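Local coordinates for protein peptidoglycan synthase activator LpoP (Pseudomonas aeruginosa, PDB 6W5Q) that activates a peptidoglycan synthase in cell-wall assembly, probably as a lipoprotein whose globular C-terminal tetratricopeptide-repeat domain is the part described here, at residues A[18-22]-A[37-41]; A[52-56]-A[71-75]. All blocks are in the same frame, centred on the assembly; numbering follows the deposited sequence.

Contact 1. Residues A[18-22]-A[37-41]. With SO4 (sulfate ion), chain I.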
ATOM      1  N   MET A  18      10.179  -2.408  11.417  1.00 33.07           N
ATOM      2  CA  MET A  18       9.724  -1.161  10.810  1.00 30.86           C
ATOM      3  C   MET A  18       8.221  -1.180  10.547  1.00 31.39           C
ATOM      4  O   MET A  18       7.525  -0.192  10.813  1.00 32.91           O
ATOM      5  CB  MET A  18      10.501  -0.901   9.518  1.00 28.66           C
ATOM      6  CG  MET A  18      11.962  -0.473   9.767  1.00 38.60           C
ATOM      7  SD  MET A  18      12.093   0.968  10.859  1.00 45.12           S
ATOM      8  CE  MET A  18      12.686   0.247  12.388  1.00 39.27           C
ATOM      9  N   LEU A  19       7.704  -2.296  10.030  1.00 33.92           N
ATOM     10  CA  LEU A  19       6.258  -2.454   9.873  1.00 38.97           C
ATOM     11  C   LEU A  19       5.542  -2.275  11.202  1.00 34.26           C
ATOM     12  O   LEU A  19       4.571  -1.512  11.300  1.00 29.13           O
ATOM     13  CB  LEU A  19       5.929  -3.832   9.277  1.00 36.59           C
ATOM     14  CG  LEU A  19       6.505  -4.111   7.884  1.00 39.44           C
ATOM     15  CD1 LEU A  19       5.828  -5.299   7.224  1.00 45.67           C
ATOM     16  CD2 LEU A  19       6.398  -2.883   6.997  1.00 38.74           C
ATOM     17  N   THR A  20       6.003  -2.985  12.234  1.00 35.05           N
ATOM     18  CA  THR A  20       5.413  -2.858  13.567  1.00 33.79           C
ATOM     19  C   THR A  20       5.442  -1.411  14.048  1.00 38.79           C
ATOM     20  O   THR A  20       4.444  -0.887  14.568  1.00 36.11           O
ATOM     21  CB  THR A  20       6.166  -3.743  14.552  1.00 40.43           C
ATOM     22  OG1 THR A  20       5.963  -5.115  14.206  1.00 46.04           O
ATOM     23  CG2 THR A  20       5.678  -3.499  15.961  1.00 39.24           C
ATOM     24  N   THR A  21       6.593  -0.755  13.894  1.00 32.71           N
ATOM     25  CA  THR A  21       6.706   0.643  14.281  1.00 32.06           C
ATOM     26  C   THR A  21       5.764   1.519  13.460  1.00 33.98           C
ATOM     27  O   THR A  21       5.066   2.381  14.009  1.00 31.11           O
ATOM     28  CB  THR A  21       8.156   1.089  14.124  1.00 31.75           C
ATOM     29  OG1 THR A  21       8.961   0.388  15.081  1.00 36.08           O
ATOM     30  CG2 THR A  21       8.282   2.583  14.349  1.00 33.94           C
ATOM     31  N   ALA A  22       5.729   1.308  12.142  1.00 29.07           N
ATOM     32  CA  ALA A  22       4.802   2.050  11.285  1.00 35.22           C
ATOM     33  C   ALA A  22       3.360   1.895  11.745  1.00 33.29           C
ATOM     34  O   ALA A  22       2.613   2.874  11.801  1.00 33.17           O
ATOM     35  CB  ALA A  22       4.932   1.593   9.838  1.00 27.79           C
ATOM     36  N   SER A  37       8.694   5.643   8.589  1.00 23.48           N
ATOM     37  CA  SER A  37       9.095   4.293   8.992  1.00 24.49           C
ATOM     38  C   SER A  37       8.990   3.312   7.835  1.00 27.68           C
ATOM     39  O   SER A  37       9.804   2.387   7.718  1.00 28.62           O
ATOM     40  CB  SER A  37       8.233   3.789  10.153  1.00 27.63           C
ATOM     41  OG  SER A  37       8.377   4.581  11.309  1.00 28.89           O
ATOM     42  N   LEU A  38       7.981   3.476   6.982  1.00 26.86           N
ATOM     43  CA  LEU A  38       7.866   2.580   5.842  1.00 26.43           C
ATOM     44  C   LEU A  38       8.908   2.901   4.770  1.00 26.44           C
ATOM     45  O   LEU A  38       9.382   1.992   4.079  1.00 26.63           O
ATOM     46  CB  LEU A  38       6.427   2.635   5.299  1.00 23.23           C
ATOM     47  CG  LEU A  38       5.426   2.061   6.336  1.00 30.20           C
ATOM     48  CD1 LEU A  38       3.965   2.299   6.001  1.00 28.19           C
ATOM     49  CD2 LEU A  38       5.651   0.546   6.577  1.00 25.72           C
ATOM     50  N   GLU A  39       9.301   4.166   4.623  1.00 26.68           N
ATOM     51  CA  GLU A  39      10.385   4.453   3.686  1.00 30.70           C
ATOM     52  C   GLU A  39      11.712   3.919   4.213  1.00 29.08           C
ATOM     53  O   GLU A  39      12.605   3.592   3.428  1.00 27.93           O
ATOM     54  CB  GLU A  39      10.484   5.959   3.406  1.00 27.81           C
ATOM     55  CG  GLU A  39       9.201   6.611   2.936  1.00 29.59           C
ATOM     56  CD  GLU A  39       8.970   6.464   1.443  1.00 35.77           C
ATOM     57  OE1 GLU A  39       7.948   6.985   0.955  1.00 35.95           O
ATOM     58  OE2 GLU A  39       9.807   5.830   0.758  1.00 39.08           O
ATOM     59  N   ARG A  40      11.856   3.805   5.532  1.00 30.62           N
ATOM     60  CA  ARG A  40      13.048   3.165   6.075  1.00 31.79           C
ATOM     61  C   ARG A  40      12.993   1.661   5.835  1.00 28.17           C
ATOM     62  O   ARG A  40      14.015   1.032   5.539  1.00 26.58           O
ATOM     63  CB  ARG A  40      13.189   3.515   7.570  1.00 27.11           C
ATOM     64  CG  ARG A  40      14.484   3.013   8.256  1.00 39.56           C
ATOM     65  CD  ARG A  40      14.599   3.522   9.712  1.00 39.50           C
ATOM     66  NE  ARG A  40      15.966   3.512  10.252  1.00 39.67           N
ATOM     67  CZ  ARG A  40      16.380   2.739  11.265  1.00 48.71           C
ATOM     68  NH1 ARG A  40      15.536   1.896  11.854  1.00 42.96           N
ATOM     69  NH2 ARG A  40      17.645   2.801  11.699  1.00 39.00           N
ATOM     70  N   ALA A  41      11.795   1.072   5.919  1.00 31.91           N
ATOM     71  CA  ALA A  41      11.622  -0.345   5.606  1.00 28.87           C
ATOM     72  C   ALA A  41      12.100  -0.679   4.190  1.00 30.65           C
ATOM     73  O   ALA A  41      12.653  -1.765   3.953  1.00 32.71           O
ATOM     74  CB  ALA A  41      10.150  -0.728   5.784  1.00 28.78           C
TER
HETATM   75  S   SO4 I 301      19.095   5.507   9.724  1.00 58.45           S
HETATM   76  O1  SO4 I 301      18.058   6.521   9.933  1.00 41.75           O
HETATM   77  O2  SO4 I 301      20.051   5.898   8.699  1.00 50.82           O
HETATM   78  O3  SO4 I 301      19.809   5.238  10.973  1.00 59.01           O
HETATM   79  O4  SO4 I 301      18.461   4.277   9.274  1.00 67.12           O
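Met18 gives up more surface here than any other residue of the two segments. Its flexible, unbranched chain lies over the neighbouring helix: CB sits 3.8 Å from Ala41 CB and likewise 3.8 Å from Ser37 O, while CE reaches 3.3 Å from Arg40 NH1, at the edge of the guanidinium. Arg40, an exposed residue with an extended side chain, hydrogen-bonds through NE to O4 of a sulfate (2.8 Å), an ion probably taken from the crystallisation liquor; Arg43 also binds it.

The segments 18-22 and 37-41, on helices 13-28 and 31-44, run antiparallel (169°), their axes 8.6 Å apart at closest, consistent with the helix A–helix B hairpin of a tetratricopeptide repeat. Small residues permit such proximity: the CA atoms of Ala22 and Ser37 are 5.4 Å apart.

Ser37 is a compact polar residue in a buried place. Its CB packs 4.0 Å from Ala22 CB and its OG lies 3.6 Å from Thr21 CG2, while the hydroxyl is satisfied by hydrogen bonds with Gln25 and Ser33 O. Leu38 supplies apolar bulk beside it, its CD2 lying 3.5 Å from both Ala22 CB and Leu19 CD2; both leucines also touch helix 49-61.

Contact 2. Residues A[52-56]-A[71-75]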
ATOM      1  N   LEU A  52       5.077  -2.027   0.508  1.00 32.61           N
ATOM      2  CA  LEU A  52       4.415  -1.084  -0.396  1.00 33.78           C
ATOM      3  C   LEU A  52       2.920  -1.009  -0.115  1.00 32.50           C
ATOM      4  O   LEU A  52       2.320   0.075  -0.161  1.00 25.82           O
ATOM      5  CB  LEU A  52       4.695  -1.493  -1.848  1.00 27.56           C
ATOM      6  CG  LEU A  52       6.198  -1.365  -2.129  1.00 33.94           C
ATOM      7  CD1 LEU A  52       6.606  -1.884  -3.467  1.00 35.00           C
ATOM      8  CD2 LEU A  52       6.648   0.078  -1.984  1.00 33.92           C
ATOM      9  N   TYR A  53       2.311  -2.151   0.213  1.00 36.34           N
ATOM     10  CA  TYR A  53       0.897  -2.177   0.570  1.00 35.21           C
ATOM     11  C   TYR A  53       0.594  -1.242   1.738  1.00 33.29           C
ATOM     12  O   TYR A  53      -0.357  -0.453   1.690  1.00 35.50           O
ATOM     13  CB  TYR A  53       0.486  -3.605   0.912  1.00 33.03           C
ATOM     14  CG  TYR A  53      -0.944  -3.703   1.378  1.00 32.84           C
ATOM     15  CD1 TYR A  53      -1.991  -3.702   0.460  1.00 35.11           C
ATOM     16  CD2 TYR A  53      -1.250  -3.803   2.732  1.00 42.51           C
ATOM     17  CE1 TYR A  53      -3.311  -3.801   0.876  1.00 41.12           C
ATOM     18  CE2 TYR A  53      -2.564  -3.901   3.161  1.00 46.69           C
ATOM     19  CZ  TYR A  53      -3.592  -3.900   2.225  1.00 47.37           C
ATOM     20  OH  TYR A  53      -4.901  -3.991   2.639  1.00 53.63           O
ATOM     21  N   ARG A  54       1.393  -1.322   2.800  1.00 30.73           N
ATOM     22  CA  ARG A  54       1.168  -0.459   3.958  1.00 29.48           C
ATOM     23  C   ARG A  54       1.507   0.985   3.636  1.00 29.81           C
ATOM     24  O   ARG A  54       0.860   1.914   4.141  1.00 28.73           O
ATOM     25  CB  ARG A  54       2.017  -0.932   5.146  1.00 30.87           C
ATOM     26  CG  ARG A  54       1.941  -2.413   5.371  1.00 38.20           C
ATOM     27  CD  ARG A  54       2.103  -2.791   6.820  1.00 50.19           C
ATOM     28  NE  ARG A  54       1.834  -4.214   6.980  1.00 53.83           N
ATOM     29  CZ  ARG A  54       1.579  -4.813   8.136  1.00 61.21           C
ATOM     30  NH1 ARG A  54       1.556  -4.119   9.272  1.00 65.06           N
ATOM     31  NH2 ARG A  54       1.340  -6.116   8.150  1.00 64.27           N
ATOM     32  N   LEU A  55       2.559   1.193   2.847  1.00 26.06           N
ATOM     33  CA  LEU A  55       2.925   2.545   2.450  1.00 30.05           C
ATOM     34  C   LEU A  55       1.804   3.194   1.643  1.00 29.82           C
ATOM     35  O   LEU A  55       1.421   4.338   1.903  1.00 30.16           O
ATOM     36  CB  LEU A  55       4.234   2.503   1.660  1.00 27.72           C
ATOM     37  CG  LEU A  55       4.803   3.863   1.249  1.00 31.36           C
ATOM     38  CD1 LEU A  55       4.699   4.836   2.404  1.00 26.76           C
ATOM     39  CD2 LEU A  55       6.252   3.728   0.750  1.00 30.72           C
ATOM     40  N   ALA A  56       1.231   2.456   0.685  1.00 30.37           N
ATOM     41  CA  ALA A  56       0.114   2.997  -0.086  1.00 29.81           C
ATOM     42  C   ALA A  56      -1.065   3.305   0.820  1.00 30.91           C
ATOM     43  O   ALA A  56      -1.777   4.290   0.614  1.00 27.58           O
ATOM     44  CB  ALA A  56      -0.291   2.007  -1.185  1.00 27.88           C
ATOM     45  N   VAL A  71       2.372   3.779  -5.660  1.00 29.27           N
ATOM     46  CA  VAL A  71       3.027   2.849  -4.741  1.00 29.58           C
ATOM     47  C   VAL A  71       2.338   1.498  -4.785  1.00 26.97           C
ATOM     48  O   VAL A  71       2.995   0.454  -4.887  1.00 31.39           O
ATOM     49  CB  VAL A  71       3.036   3.416  -3.313  1.00 31.30           C
ATOM     50  CG1 VAL A  71       3.642   2.391  -2.336  1.00 29.85           C
ATOM     51  CG2 VAL A  71       3.768   4.744  -3.290  1.00 29.88           C
ATOM     52  N   ALA A  72       1.005   1.496  -4.717  1.00 29.40           N
ATOM     53  CA  ALA A  72       0.267   0.236  -4.762  1.00 30.88           C
ATOM     54  C   ALA A  72       0.456  -0.470  -6.102  1.00 30.52           C
ATOM     55  O   ALA A  72       0.554  -1.708  -6.159  1.00 26.06           O
ATOM     56  CB  ALA A  72      -1.217   0.483  -4.493  1.00 27.26           C
ATOM     57  N   ARG A  73       0.507   0.304  -7.194  1.00 29.53           N
ATOM     58  CA  ARG A  73       0.717  -0.296  -8.507  1.00 29.01           C
ATOM     59  C   ARG A  73       2.115  -0.866  -8.616  1.00 31.28           C
ATOM     60  O   ARG A  73       2.335  -1.864  -9.309  1.00 29.43           O
ATOM     61  CB  ARG A  73       0.459   0.729  -9.614  1.00 30.18           C
ATOM     62  CG  ARG A  73      -1.003   0.893  -9.965  1.00 36.02           C
ATOM     63  CD  ARG A  73      -1.186   1.112 -11.472  1.00 45.06           C
ATOM     64  NE  ARG A  73      -2.506   0.694 -11.971  1.00 46.47           N
ATOM     65  CZ  ARG A  73      -3.552   1.509 -12.032  1.00 43.59           C
ATOM     66  NH1 ARG A  73      -3.422   2.760 -11.629  1.00 46.55           N
ATOM     67  NH2 ARG A  73      -4.719   1.086 -12.481  1.00 44.23           N
ATOM     68  N   ARG A  74       3.067  -0.258  -7.914  1.00 33.36           N
ATOM     69  CA  ARG A  74       4.404  -0.828  -7.871  1.00 30.80           C
ATOM     70  C   ARG A  74       4.419  -2.102  -7.027  1.00 27.66           C
ATOM     71  O   ARG A  74       4.964  -3.125  -7.449  1.00 28.74           O
ATOM     72  CB  ARG A  74       5.407   0.214  -7.352  1.00 29.93           C
ATOM     73  CG  ARG A  74       6.851  -0.212  -7.541  1.00 31.04           C
ATOM     74  CD  ARG A  74       7.807   0.969  -7.577  1.00 32.17           C
ATOM     75  NE  ARG A  74       7.860   1.684  -6.310  1.00 29.67           N
ATOM     76  CZ  ARG A  74       8.667   1.357  -5.305  1.00 36.12           C
ATOM     77  NH1 ARG A  74       9.488   0.309  -5.405  1.00 34.95           N
ATOM     78  NH2 ARG A  74       8.647   2.073  -4.193  1.00 31.56           N
ATOM     79  N   GLY A  75       3.833  -2.064  -5.829  1.00 25.77           N
ATOM     80  CA  GLY A  75       3.743  -3.282  -5.027  1.00 29.43           C
ATOM     81  C   GLY A  75       3.161  -4.446  -5.804  1.00 31.91           C
ATOM     82  O   GLY A  75       3.660  -5.574  -5.730  1.00 32.37           O
TER
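Leu52 opens the segment with its CA-to-CB bond directed toward 71-75 and is the residue most covered by the contact. Its CD1 lies 3.5 Å from Gly75 CA, and its CD2 meets Val71 CG1 at 3.8 Å and the face of the Arg74 guanidinium, with NH2 at 3.6 Å. Gly75 suits this place because a CB there would stand only about 3.1 Å from Leu52 CB; without one, the CA atoms of Leu52 and Gly75 come to 5.2 Å. Arg74 can lie over the leucine because its polar end is held elsewhere, by hydrogen bonds to Tyr78 and Gln42.

The next two residues turn away: Tyr53 packs against helix 83-99, and Arg54 against helices 13-28 and 31-44. Leu55 stands sideways; its CB touches Val71 CG1 at 4.0 Å, and its side chain also meets Glu39 and Gln42 of helix 31-44. At Ala56 the methyl meets Ala72 CB at 3.8 Å and Val71 CG1 at 4.1 Å. Val71, a short branched residue, thus fits its CG1 among Leu52, Leu55 and Ala56, and this CG1 lies 3.4 Å from Leu52 O.

No hydrogen bond crosses; apolar packing joins axes 8.3 Å apart at 166°. This is the antiparallel helical hairpin of a tetratricopeptide repeat, with alanine and glycine among the residues facing the partner helix.

How the contacts relate
Contacts 1 and 2 are equivalent pieces of successive repeats, as the offset of 34, the length of a tetratricopeptide repeat, indicates: it turns Met18, Ala22, Ser37 and Ala41 into Leu52, Ala56, Val71 and Gly75. Their centres lie 13 Å apart, and helices 31-44 and 49-61, adjacent in the chain, join the hairpins. Here Leu38 CD1 packs 3.6 Å from Leu55 N, and Glu39 OE1, salt-bridged to Arg59, packs 3.7 Å from Leu55 CD2; Leu19 CD1 reaches 4.1 Å from Arg54 NE, tying in the first helix as well. The centre of buried contact 2 is about 3 Å from the chain's centre; that of contact 1, partly buried and carrying the sulfate, about 12 Å.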